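Local coordinates for thiamine-binding periplasmic protein (Escherichia coli, PDB 2QRY), which binds thiamine, thiamine phosphate and thiamine diphosphate in the periplasm with high affinity for import by the ThiBPQ ABC transporter, at residues Phe123-Phe128 with His243-Glu248; Tyr218-Ala223 with Trp283-Ala288. One frame throughout, in Å; residues are numbered along the deposited sequence.

Both contacts are buried near the middle of the chain, their centres 8 Å apart, and both touch thiamin phosphate. Contact 1 pairs strands 121-133 and 243-252 through a ladder of backbone hydrogen bonds. Contact 2 joins a turn and the helix that follows it to a loop and short strand mainly through side chains: one threonine hydroxyl bond, a selenium over a ring and a water bridge. The two meet on one sheet, where strand 121-133 also neighbours 285-286. Gln-246 OE1 lies 2.7 Å from Tyr-218 OH in a probable hydrogen bond, and Tyr-127 O probably accepts from Thr-219 N. Contact 1 reaches the ligand at its thiazolium methyl, whereas contact 2 lines both rings.

Contact 1. Residues Phe123-Phe128 with His243-Glu248; sequences FDYGYF and HYLQVE. With TPS (thiamin phosphate), chain E.
Phe-123 lays one ring face against Glu-248, whose CB sits 3.9 Å from the ring centroid in a CH-pi contact. With CG lodged between the backbone N and the carbonyl carbon (chi1 65°), the ring is turned toward Glu-248, CZ nearest. Cutting the ring back to an alanine would probably open a gap over Glu-248 CB and leave that stretch without its packing partner. Glu-248 OE2 lies 2.7 Å from Asp-124 OD1, the two carboxylates only 21° from coplanar; such crowding probably makes one hold a proton more tightly. Glu-248 OE1 is hydrogen-bonded to Tyr-30 OH, while OE2 comes within 3.3 Å of the ligand methyl CM4. The backbones run antiparallel: Phe-123 N donates to Glu-248 O (3.1 Å), Gly-126 N to Gln-246 O (2.9 Å) and Gln-246 N to Gly-126 O (3.0 Å), and a weak bond runs from Phe-128 N to Tyr-244 O. Phe-128 O is doubly satisfied, by His-243 ND1 (2.9 Å, nearly straight at 166° and in the imidazole plane) and by a water that accepts from Tyr-244 N. His-243 NE2 accepts from the backbone N of Phe-239, engaging both ring nitrogens. The extended Gln-246 passes the Phe-128 ring, CB to CZ 3.5 Å; its OE1 meets Tyr-218 OH and NE2 donates to Asp-86 OD2. On the other face of the sheet Leu-245 CD1 touches both the Tyr-125 and Tyr-127 rings. Strand 243-252 also pairs with 81-86 and 121-133 with 214-218, consistent with the hinge strands linking the two lobes of a type 2 periplasmic binding protein.

Contact 2. Residues Tyr218-Ala223 with Trp283-Ala288; sequences YTTSPA and WMYPVA. With TPS (thiamin phosphate), chain E.
Tyr-218 receives the selenium of Met-284, a selenomethionine, over one ring face: SE stands 3.9 Å from the ring centroid, 30° off its normal, a Met-aromatic contact. Bends at chi2 and chi3 curl the Met-284 chain so that its methyl CE also reaches Tyr-218 CE2, at 3.5 Å. The tyrosine ring touches the ligand as well, CE1 lying 3.6 Å from the thiazolium carbon C4, and its hydroxyl is held by Gln-246. Thr-219 meets Tyr-285 through a water lying between Thr-219 OG1 and Tyr-285 OH, in the plane of the tyrosine ring at its edge. Thr-220 uses both of its branches. Its OG1 donates to Trp-283 O at 2.6 Å, approaching from above the carbonyl plane (42° out of it), while CG2 rests over the face of the Tyr-285 ring, 3.9 Å from the centroid. With chi1 at 46°, OG1 lies between the backbone N and the carbonyl carbon and faces Trp-283 O, while CG2, beside the N, is sent over Tyr-285. Residues Tyr-218 to Ser-221 form a type I beta turn leading from strand 214-218 into helix 221-229; all four belong to the thiamine site, in the ligand cleft of this solute-binding fold. Ser-221 turns away from 283-288 and gives its OG hydrogen to pyrimidine N1A of thiamin phosphate (2.9 Å); the same oxygen accepts from Tyr-218 N and is bonded to Ser-217. Ala-223, in helix 221-229, packs CB against Trp-283 CE3 (3.7 Å), at the benzene side of an indole whose CD1 lies 3.7 Å from ligand N3A.

Contact 1. Residues Phe123-Phe128 with His243-Glu248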
loop_
_atom_site.group_PDB
_atom_site.type_symbol
_atom_site.label_atom_id
_atom_site.label_comp_id
_atom_site.label_asym_id
_atom_site.label_seq_id
_atom_site.Cartn_x
_atom_site.Cartn_y
_atom_site.Cartn_z
ATOM N N PHE A 123 8.114 6.451 2.151
ATOM C CA PHE A 123 7.536 7.736 1.788
ATOM C C PHE A 123 6.178 7.936 2.461
ATOM O O PHE A 123 5.646 9.044 2.479
ATOM C CB PHE A 123 7.468 7.911 0.257
ATOM C CG PHE A 123 6.550 6.952 -0.457
ATOM C CD1 PHE A 123 5.177 7.179 -0.502
ATOM C CD2 PHE A 123 7.071 5.872 -1.168
ATOM C CE1 PHE A 123 4.346 6.356 -1.251
ATOM C CE2 PHE A 123 6.247 5.044 -1.920
ATOM C CZ PHE A 123 4.886 5.285 -1.963
ATOM N N ASP A 124 5.628 6.860 3.021
ATOM C CA ASP A 124 4.371 6.917 3.772
ATOM C C ASP A 124 4.024 5.572 4.402
ATOM O O ASP A 124 4.644 4.556 4.093
ATOM C CB ASP A 124 3.188 7.433 2.921
ATOM C CG ASP A 124 2.755 6.469 1.826
ATOM O OD1 ASP A 124 2.902 5.233 1.979
ATOM O OD2 ASP A 124 2.231 6.964 0.805
ATOM N N TYR A 125 3.060 5.572 5.316
ATOM C CA TYR A 125 2.663 4.331 5.968
ATOM C C TYR A 125 1.187 4.352 6.336
ATOM O O TYR A 125 0.557 5.406 6.353
ATOM C CB TYR A 125 3.524 4.078 7.216
ATOM C CG TYR A 125 3.252 5.010 8.383
ATOM C CD1 TYR A 125 2.345 4.660 9.384
ATOM C CD2 TYR A 125 3.902 6.242 8.483
ATOM C CE1 TYR A 125 2.092 5.508 10.459
ATOM C CE2 TYR A 125 3.655 7.103 9.557
ATOM C CZ TYR A 125 2.750 6.727 10.541
ATOM O OH TYR A 125 2.509 7.560 11.611
ATOM N N GLY A 126 0.639 3.177 6.614
ATOM C CA GLY A 126 -0.761 3.094 6.968
ATOM C C GLY A 126 -1.122 1.736 7.527
ATOM O O GLY A 126 -0.250 0.900 7.782
ATOM N N TYR A 127 -2.418 1.513 7.711
ATOM C CA TYR A 127 -2.896 0.257 8.251
ATOM C C TYR A 127 -4.059 -0.264 7.424
ATOM O O TYR A 127 -5.042 0.441 7.203
ATOM C CB TYR A 127 -3.332 0.463 9.697
ATOM C CG TYR A 127 -2.239 1.057 10.555
ATOM C CD1 TYR A 127 -1.254 0.246 11.123
ATOM C CD2 TYR A 127 -2.167 2.436 10.773
ATOM C CE1 TYR A 127 -0.220 0.794 11.892
ATOM C CE2 TYR A 127 -1.139 2.992 11.533
ATOM C CZ TYR A 127 -0.171 2.162 12.089
ATOM O OH TYR A 127 0.844 2.700 12.847
ATOM N N PHE A 128 -3.934 -1.503 6.959
ATOM C CA PHE A 128 -4.989 -2.111 6.171
ATOM C C PHE A 128 -6.210 -2.315 7.056
ATOM O O PHE A 128 -6.093 -2.686 8.227
ATOM C CB PHE A 128 -4.538 -3.461 5.604
ATOM C CG PHE A 128 -3.299 -3.382 4.765
ATOM C CD1 PHE A 128 -3.276 -2.616 3.602
ATOM C CD2 PHE A 128 -2.152 -4.072 5.141
ATOM C CE1 PHE A 128 -2.128 -2.538 2.829
ATOM C CE2 PHE A 128 -0.996 -4.002 4.372
ATOM C CZ PHE A 128 -0.982 -3.234 3.214
ATOM N N HIS A 243 -4.147 -4.329 13.610
ATOM C CA HIS A 243 -4.004 -4.201 12.163
ATOM C C HIS A 243 -2.573 -4.318 11.640
ATOM O O HIS A 243 -1.606 -3.985 12.337
ATOM C CB HIS A 243 -4.620 -2.877 11.719
ATOM C CG HIS A 243 -6.089 -2.789 11.995
ATOM N ND1 HIS A 243 -7.030 -2.660 10.995
ATOM C CD2 HIS A 243 -6.784 -2.880 13.154
ATOM C CE1 HIS A 243 -8.239 -2.680 11.525
ATOM N NE2 HIS A 243 -8.119 -2.814 12.833
ATOM N N TYR A 244 -2.453 -4.799 10.405
ATOM C CA TYR A 244 -1.158 -4.989 9.771
ATOM C C TYR A 244 -0.613 -3.676 9.232
ATOM O O TYR A 244 -1.326 -2.912 8.586
ATOM C CB TYR A 244 -1.265 -6.024 8.645
ATOM C CG TYR A 244 0.066 -6.634 8.270
ATOM C CD1 TYR A 244 1.024 -5.896 7.570
ATOM C CD2 TYR A 244 0.384 -7.947 8.641
ATOM C CE1 TYR A 244 2.272 -6.450 7.246
ATOM C CE2 TYR A 244 1.622 -8.508 8.322
ATOM C CZ TYR A 244 2.561 -7.753 7.625
ATOM O OH TYR A 244 3.781 -8.300 7.298
ATOM N N LEU A 245 0.665 -3.431 9.498
ATOM C CA LEU A 245 1.315 -2.198 9.080
ATOM C C LEU A 245 1.960 -2.249 7.714
ATOM O O LEU A 245 2.621 -3.230 7.356
ATOM C CB LEU A 245 2.385 -1.801 10.102
ATOM C CG LEU A 245 3.365 -0.692 9.695
ATOM C CD1 LEU A 245 2.661 0.656 9.634
ATOM C CD2 LEU A 245 4.500 -0.640 10.714
ATOM N N GLN A 246 1.770 -1.177 6.951
ATOM C CA GLN A 246 2.383 -1.067 5.641
ATOM C C GLN A 246 3.220 0.203 5.582
ATOM O O GLN A 246 2.771 1.282 5.971
ATOM C CB GLN A 246 1.350 -1.013 4.507
ATOM C CG GLN A 246 2.025 -0.892 3.137
ATOM C CD GLN A 246 1.068 -0.592 1.994
ATOM O OE1 GLN A 246 0.351 0.414 2.009
ATOM N NE2 GLN A 246 1.064 -1.458 0.987
ATOM N N VAL A 247 4.446 0.057 5.099
ATOM C CA VAL A 247 5.337 1.183 4.919
ATOM C C VAL A 247 5.716 1.083 3.456
ATOM O O VAL A 247 6.421 0.160 3.059
ATOM C CB VAL A 247 6.620 1.069 5.776
ATOM C CG1 VAL A 247 7.541 2.231 5.468
ATOM C CG2 VAL A 247 6.268 1.046 7.259
ATOM N N GLU A 248 5.228 2.013 2.645
ATOM C CA GLU A 248 5.548 1.988 1.223
ATOM C C GLU A 248 6.945 2.544 1.036
ATOM O O GLU A 248 7.369 3.429 1.771
ATOM C CB GLU A 248 4.538 2.818 0.431
ATOM C CG GLU A 248 3.102 2.417 0.676
ATOM C CD GLU A 248 2.168 2.966 -0.375
ATOM O OE1 GLU A 248 1.928 2.261 -1.385
ATOM O OE2 GLU A 248 1.686 4.107 -0.198
HETATM C CM2 TPS E . -9.626 6.667 -0.588
HETATM N N3 TPS E . -3.901 3.513 -1.281
HETATM C C2 TPS E . -4.864 3.068 -2.063
HETATM S S1 TPS E . -4.149 1.745 -2.905
HETATM C C5 TPS E . -2.544 1.828 -2.163
HETATM C C4 TPS E . -2.685 2.899 -1.306
HETATM C CM4 TPS E . -1.521 3.351 -0.431
HETATM C C6 TPS E . -1.422 0.890 -2.484
HETATM C C7 TPS E . -2.048 0.066 -3.609
HETATM O O7 TPS E . -1.215 -0.975 -4.104
HETATM N N1A TPS E . -7.822 5.346 0.438
HETATM C C2A TPS E . -8.200 6.167 -0.546
HETATM N N3A TPS E . -7.342 6.548 -1.490
HETATM C C4A TPS E . -6.061 6.121 -1.489
HETATM N N4A TPS E . -5.193 6.530 -2.486
HETATM C C5A TPS E . -5.619 5.240 -0.452
HETATM C C6A TPS E . -6.568 4.873 0.516
HETATM C C7A TPS E . -4.174 4.691 -0.366
HETATM P P1 TPS E . -2.050 -1.707 -5.278
HETATM O O1 TPS E . -3.428 -2.167 -4.723
HETATM O O2 TPS E . -1.237 -2.917 -5.896
HETATM O O3 TPS E . -2.305 -0.679 -6.401
HETATM O O HOH W 1 -4.852 -4.785 8.776
#

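Contact 2. Residues Tyr218-Ala223 with Trp283-Ala288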
loop_
_atom_site.group_PDB
_atom_site.type_symbol
_atom_site.label_atom_id
_atom_site.label_comp_id
_atom_site.label_asym_id
_atom_site.label_seq_id
_atom_site.Cartn_x
_atom_site.Cartn_y
_atom_site.Cartn_z
ATOM N N TYR A 218 -7.772 1.052 3.690
ATOM C CA TYR A 218 -6.927 1.591 4.758
ATOM C C TYR A 218 -7.651 2.371 5.858
ATOM O O TYR A 218 -8.707 2.961 5.620
ATOM C CB TYR A 218 -5.858 2.502 4.163
ATOM C CG TYR A 218 -4.847 1.794 3.295
ATOM C CD1 TYR A 218 -5.151 1.450 1.979
ATOM C CD2 TYR A 218 -3.572 1.498 3.781
ATOM C CE1 TYR A 218 -4.207 0.839 1.166
ATOM C CE2 TYR A 218 -2.619 0.877 2.974
ATOM C CZ TYR A 218 -2.945 0.555 1.667
ATOM O OH TYR A 218 -2.017 -0.044 0.857
ATOM N N THR A 219 -7.061 2.400 7.054
ATOM C CA THR A 219 -7.669 3.121 8.174
ATOM C C THR A 219 -7.831 4.595 7.840
ATOM O O THR A 219 -8.584 5.300 8.497
ATOM C CB THR A 219 -6.821 3.042 9.474
ATOM O OG1 THR A 219 -5.498 3.540 9.226
ATOM C CG2 THR A 219 -6.752 1.616 9.986
ATOM N N THR A 220 -7.118 5.044 6.812
ATOM C CA THR A 220 -7.144 6.438 6.388
ATOM C C THR A 220 -8.091 6.721 5.218
ATOM O O THR A 220 -8.289 7.878 4.836
ATOM C CB THR A 220 -5.721 6.910 5.990
ATOM O OG1 THR A 220 -5.107 5.920 5.149
ATOM C CG2 THR A 220 -4.852 7.135 7.240
ATOM N N SER A 221 -8.679 5.677 4.650
ATOM C CA SER A 221 -9.577 5.875 3.521
ATOM C C SER A 221 -10.750 6.807 3.828
ATOM O O SER A 221 -11.171 7.582 2.970
ATOM C CB SER A 221 -10.103 4.526 3.013
ATOM O OG SER A 221 -9.050 3.754 2.469
ATOM N N PRO A 222 -11.295 6.749 5.053
ATOM C CA PRO A 222 -12.422 7.648 5.334
ATOM C C PRO A 222 -12.054 9.117 5.168
ATOM O O PRO A 222 -12.891 9.937 4.789
ATOM C CB PRO A 222 -12.796 7.298 6.771
ATOM C CG PRO A 222 -12.456 5.814 6.853
ATOM C CD PRO A 222 -11.109 5.769 6.140
ATOM N N ALA A 223 -10.795 9.439 5.441
ATOM C CA ALA A 223 -10.315 10.810 5.326
ATOM C C ALA A 223 -10.534 11.373 3.922
ATOM O O ALA A 223 -10.776 12.575 3.757
ATOM C CB ALA A 223 -8.840 10.882 5.695
ATOM N N TRP A 283 -3.546 9.639 0.786
ATOM C CA TRP A 283 -4.360 9.297 1.946
ATOM C C TRP A 283 -3.674 8.226 2.796
ATOM O O TRP A 283 -4.174 7.120 2.991
ATOM C CB TRP A 283 -5.746 8.845 1.479
ATOM C CG TRP A 283 -6.401 9.922 0.680
ATOM C CD1 TRP A 283 -6.475 10.010 -0.684
ATOM C CD2 TRP A 283 -6.954 11.142 1.189
ATOM N NE1 TRP A 283 -7.030 11.210 -1.052
ATOM C CE2 TRP A 283 -7.334 11.925 0.077
ATOM C CE3 TRP A 283 -7.158 11.651 2.480
ATOM C CZ2 TRP A 283 -7.910 13.193 0.216
ATOM C CZ3 TRP A 283 -7.730 12.911 2.619
ATOM C CH2 TRP A 283 -8.099 13.668 1.490
HETATM N N MSE A 284 -2.503 8.592 3.290
HETATM C CA MSE A 284 -1.669 7.737 4.121
HETATM C C MSE A 284 -0.932 8.674 5.075
HETATM O O MSE A 284 -0.929 9.889 4.869
HETATM C CB MSE A 284 -0.647 7.002 3.242
HETATM C CG MSE A 284 -1.233 5.989 2.272
HETATM SE SE MSE A 284 -1.888 4.407 3.177
HETATM C CE MSE A 284 -0.207 3.435 3.331
ATOM N N TYR A 285 -0.305 8.123 6.110
ATOM C CA TYR A 285 0.444 8.950 7.056
ATOM C C TYR A 285 1.838 9.216 6.490
ATOM O O TYR A 285 2.528 8.293 6.056
ATOM C CB TYR A 285 0.558 8.251 8.415
ATOM C CG TYR A 285 -0.765 8.088 9.124
ATOM C CD1 TYR A 285 -1.429 9.188 9.665
ATOM C CD2 TYR A 285 -1.367 6.835 9.235
ATOM C CE1 TYR A 285 -2.661 9.047 10.300
ATOM C CE2 TYR A 285 -2.598 6.681 9.869
ATOM C CZ TYR A 285 -3.239 7.792 10.397
ATOM O OH TYR A 285 -4.458 7.643 11.010
ATOM N N PRO A 286 2.266 10.488 6.481
ATOM C CA PRO A 286 3.581 10.878 5.967
ATOM C C PRO A 286 4.721 10.283 6.779
ATOM O O PRO A 286 4.546 9.879 7.933
ATOM C CB PRO A 286 3.556 12.402 6.060
ATOM C CG PRO A 286 2.109 12.730 5.976
ATOM C CD PRO A 286 1.489 11.681 6.855
ATOM N N VAL A 287 5.895 10.243 6.167
ATOM C CA VAL A 287 7.074 9.701 6.811
ATOM C C VAL A 287 7.861 10.828 7.491
ATOM O O VAL A 287 8.700 10.580 8.356
ATOM C CB VAL A 287 7.944 8.956 5.777
ATOM C CG1 VAL A 287 8.623 9.935 4.853
ATOM C CG2 VAL A 287 8.926 8.086 6.476
ATOM N N ALA A 288 7.575 12.065 7.093
ATOM C CA ALA A 288 8.213 13.241 7.682
ATOM C C ALA A 288 7.150 13.934 8.527
ATOM O O ALA A 288 5.962 13.861 8.213
ATOM C CB ALA A 288 8.707 14.181 6.595
HETATM C CM2 TPS E . -9.626 6.667 -0.588
HETATM N N3 TPS E . -3.901 3.513 -1.281
HETATM C C2 TPS E . -4.864 3.068 -2.063
HETATM S S1 TPS E . -4.149 1.745 -2.905
HETATM C C5 TPS E . -2.544 1.828 -2.163
HETATM C C4 TPS E . -2.685 2.899 -1.306
HETATM C CM4 TPS E . -1.521 3.351 -0.431
HETATM C C6 TPS E . -1.422 0.890 -2.484
HETATM C C7 TPS E . -2.048 0.066 -3.609
HETATM O O7 TPS E . -1.215 -0.975 -4.104
HETATM N N1A TPS E . -7.822 5.346 0.438
HETATM C C2A TPS E . -8.200 6.167 -0.546
HETATM N N3A TPS E . -7.342 6.548 -1.490
HETATM C C4A TPS E . -6.061 6.121 -1.489
HETATM N N4A TPS E . -5.193 6.530 -2.486
HETATM C C5A TPS E . -5.619 5.240 -0.452
HETATM C C6A TPS E . -6.568 4.873 0.516
HETATM C C7A TPS E . -4.174 4.691 -0.366
HETATM P P1 TPS E . -2.050 -1.707 -5.278
HETATM O O1 TPS E . -3.428 -2.167 -4.723
HETATM O O2 TPS E . -1.237 -2.917 -5.896
HETATM O O3 TPS E . -2.305 -0.679 -6.401
HETATM O O HOH W 2 -5.314 5.166 11.408
#